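Tubulin-specific chaperone A (Saccharomyces cerevisiae, PDB 1QSD) binds beta-tubulin as a dimeric helical cofactor and takes part in an early step of the tubulin folding pathway. Local coordinates at residues 4-9 with 87-92. Sequence-based numbering, arbitrary orientation.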
ATOM      1  N   THR A   4      24.877 -13.715   1.337  1.00 19.60           N
ATOM      2  CA  THR A   4      25.002 -14.521   2.599  1.00 18.81           C
ATOM      3  C   THR A   4      23.658 -14.464   3.281  1.00 18.70           C
ATOM      4  O   THR A   4      22.888 -13.519   3.040  1.00 16.51           O
ATOM      5  CB  THR A   4      26.026 -13.931   3.598  1.00 20.64           C
ATOM      6  OG1 THR A   4      25.593 -12.625   3.997  1.00 23.51           O
ATOM      7  CG2 THR A   4      27.409 -13.824   2.963  1.00 20.28           C
ATOM      8  N   GLN A   5      23.384 -15.461   4.128  1.00 17.57           N
ATOM      9  CA  GLN A   5      22.136 -15.535   4.863  1.00 18.63           C
ATOM     10  C   GLN A   5      21.934 -14.299   5.759  1.00 19.17           C
ATOM     11  O   GLN A   5      20.823 -13.787   5.870  1.00 20.96           O
ATOM     12  CB  GLN A   5      22.075 -16.827   5.670  1.00 19.06           C
ATOM     13  CG  GLN A   5      20.681 -17.128   6.175  1.00 21.40           C
ATOM     14  CD  GLN A   5      20.545 -18.481   6.832  1.00 22.47           C
ATOM     15  OE1 GLN A   5      19.434 -18.991   7.001  1.00 22.10           O
ATOM     16  NE2 GLN A   5      21.668 -19.062   7.234  1.00 25.40           N
ATOM     17  N   LEU A   6      23.016 -13.802   6.355  1.00 19.00           N
ATOM     18  CA  LEU A   6      22.956 -12.607   7.176  1.00 19.73           C
ATOM     19  C   LEU A   6      22.397 -11.440   6.343  1.00 22.14           C
ATOM     20  O   LEU A   6      21.397 -10.810   6.725  1.00 18.53           O
ATOM     21  CB  LEU A   6      24.350 -12.239   7.710  1.00 18.04           C
ATOM     22  CG  LEU A   6      24.384 -10.937   8.544  1.00 18.55           C
ATOM     23  CD1 LEU A   6      23.422 -11.057   9.740  1.00 15.78           C
ATOM     24  CD2 LEU A   6      25.816 -10.627   9.013  1.00 17.65           C
ATOM     25  N   ASP A   7      23.037 -11.169   5.202  1.00 22.94           N
ATOM     26  CA  ASP A   7      22.618 -10.079   4.321  1.00 24.48           C
ATOM     27  C   ASP A   7      21.150 -10.203   3.892  1.00 24.18           C
ATOM     28  O   ASP A   7      20.444  -9.191   3.767  1.00 23.50           O
ATOM     29  CB  ASP A   7      23.505 -10.003   3.072  1.00 26.55           C
ATOM     30  CG  ASP A   7      24.980  -9.802   3.400  1.00 32.80           C
ATOM     31  OD1 ASP A   7      25.837 -10.164   2.548  1.00 36.46           O
ATOM     32  OD2 ASP A   7      25.291  -9.279   4.498  1.00 32.36           O
ATOM     33  N   ILE A   8      20.701 -11.432   3.644  1.00 19.35           N
ATOM     34  CA  ILE A   8      19.328 -11.640   3.219  1.00 19.91           C
ATOM     35  C   ILE A   8      18.373 -11.248   4.341  1.00 18.65           C
ATOM     36  O   ILE A   8      17.402 -10.529   4.093  1.00 18.14           O
ATOM     37  CB  ILE A   8      19.067 -13.112   2.717  1.00 20.22           C
ATOM     38  CG1 ILE A   8      19.773 -13.343   1.368  1.00 20.42           C
ATOM     39  CG2 ILE A   8      17.566 -13.348   2.501  1.00 19.62           C
ATOM     40  CD1 ILE A   8      19.937 -14.822   1.005  1.00 23.96           C
ATOM     41  N   LYS A   9      18.651 -11.706   5.565  1.00 18.41           N
ATOM     42  CA  LYS A   9      17.807 -11.377   6.719  1.00 16.95           C
ATOM     43  C   LYS A   9      17.814  -9.865   6.996  1.00 15.88           C
ATOM     44  O   LYS A   9      16.760  -9.278   7.165  1.00 16.99           O
ATOM     45  CB  LYS A   9      18.231 -12.173   7.956  1.00 16.26           C
ATOM     46  CG  LYS A   9      17.993 -13.672   7.796  1.00 12.19           C
ATOM     47  CD  LYS A   9      18.286 -14.442   9.045  1.00 11.98           C
ATOM     48  CE  LYS A   9      18.128 -15.939   8.784  1.00 11.32           C
ATOM     49  NZ  LYS A   9      16.756 -16.328   8.331  1.00  8.00           N
ATOM     50  N   GLU A  87      31.409 -11.544   9.069  1.00 31.79           N
ATOM     51  CA  GLU A  87      30.827 -10.288   8.614  1.00 30.21           C
ATOM     52  C   GLU A  87      30.612  -9.330   9.771  1.00 26.79           C
ATOM     53  O   GLU A  87      30.438  -9.742  10.926  1.00 25.41           O
ATOM     54  CB  GLU A  87      29.491 -10.501   7.898  1.00 31.85           C
ATOM     55  CG  GLU A  87      29.569 -11.232   6.571  1.00 35.60           C
ATOM     56  CD  GLU A  87      28.272 -11.102   5.766  1.00 37.72           C
ATOM     57  OE1 GLU A  87      27.497 -12.070   5.701  1.00 31.83           O
ATOM     58  OE2 GLU A  87      28.020 -10.012   5.210  1.00 41.09           O
ATOM     59  N   ASP A  88      30.635  -8.049   9.436  1.00 24.52           N
ATOM     60  CA  ASP A  88      30.424  -6.972  10.382  1.00 23.50           C
ATOM     61  C   ASP A  88      28.905  -6.979  10.606  1.00 22.02           C
ATOM     62  O   ASP A  88      28.153  -6.899   9.638  1.00 25.02           O
ATOM     63  CB  ASP A  88      30.899  -5.678   9.697  1.00 22.91           C
ATOM     64  CG  ASP A  88      30.606  -4.441  10.495  1.00 24.36           C
ATOM     65  OD1 ASP A  88      30.151  -4.563  11.655  1.00 24.11           O
ATOM     66  OD2 ASP A  88      30.843  -3.341   9.948  1.00 25.53           O
ATOM     67  N   VAL A  89      28.449  -7.151  11.845  1.00 18.84           N
ATOM     68  CA  VAL A  89      27.010  -7.166  12.124  1.00 18.89           C
ATOM     69  C   VAL A  89      26.400  -5.821  12.588  1.00 19.34           C
ATOM     70  O   VAL A  89      25.259  -5.783  13.073  1.00 17.68           O
ATOM     71  CB  VAL A  89      26.644  -8.264  13.143  1.00 20.27           C
ATOM     72  CG1 VAL A  89      27.146  -9.606  12.653  1.00 22.33           C
ATOM     73  CG2 VAL A  89      27.238  -7.951  14.506  1.00 19.65           C
ATOM     74  N   SER A  90      27.112  -4.718  12.373  1.00 17.94           N
ATOM     75  CA  SER A  90      26.615  -3.421  12.783  1.00 20.47           C
ATOM     76  C   SER A  90      25.347  -3.049  12.041  1.00 22.15           C
ATOM     77  O   SER A  90      24.412  -2.513  12.645  1.00 21.19           O
ATOM     78  CB  SER A  90      27.683  -2.355  12.582  1.00 23.43           C
ATOM     79  OG  SER A  90      28.884  -2.746  13.223  1.00 28.31           O
ATOM     80  N   ASP A  91      25.305  -3.328  10.740  1.00 23.62           N
ATOM     81  CA  ASP A  91      24.107  -3.037   9.961  1.00 25.55           C
ATOM     82  C   ASP A  91      22.903  -3.800  10.466  1.00 22.58           C
ATOM     83  O   ASP A  91      21.793  -3.274  10.457  1.00 24.28           O
ATOM     84  CB  ASP A  91      24.307  -3.343   8.487  1.00 29.11           C
ATOM     85  CG  ASP A  91      24.936  -2.206   7.755  1.00 34.65           C
ATOM     86  OD1 ASP A  91      25.628  -2.468   6.751  1.00 39.24           O
ATOM     87  OD2 ASP A  91      24.739  -1.044   8.187  1.00 40.48           O
ATOM     88  N   ALA A  92      23.131  -5.040  10.895  1.00 22.12           N
ATOM     89  CA  ALA A  92      22.059  -5.901  11.411  1.00 21.07           C
ATOM     90  C   ALA A  92      21.499  -5.324  12.716  1.00 20.62           C
ATOM     91  O   ALA A  92      20.292  -5.192  12.875  1.00 18.27           O
ATOM     92  CB  ALA A  92      22.581  -7.324  11.635  1.00 20.49           C
TER
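The hydroxyl OG1 of Thr-4 is gripped twice: it donates to Glu-87 OE1 at 2.6 Å and accepts from the backbone N of Asp-7 at 3.2 Å, the latter bond nearly straight. Threonine and glutamate meet tip to tip, the hydroxyl reaching OE1 on its syn side, 16° out of the carboxylate plane. The other oxygen, OE2, comes within 2.9 Å of Asp-7 OD2. No bond joins these two acceptors; the carboxylates stand almost perpendicular, and such close like charges would probably raise the proton affinity of one of them. An alanine in place of Glu-87 would probably leave the Thr-4 hydroxyl without its acceptor here and remove the polar tie to the loop. Beside this polar group, Leu-6, with CG anti to the backbone N (chi1 177°), sends CD2 against Glu-87 CB at 3.8 Å and Val-89 CG1 at 4.0 Å, while CD1 faces the CB of Ala-92. Phe-79 and Tyr-83 also pack on Leu-6. Next along the chain, Asp-88 OD1 accepts from the backbone N of Ser-90, closing an Asx turn, and also from its hydroxyl. The Asp-7 N to Thr-4 OG1 bond is an ST motif, so the starts of helices 5-39 and 90-104 meet at one end of the elongated helical bundle.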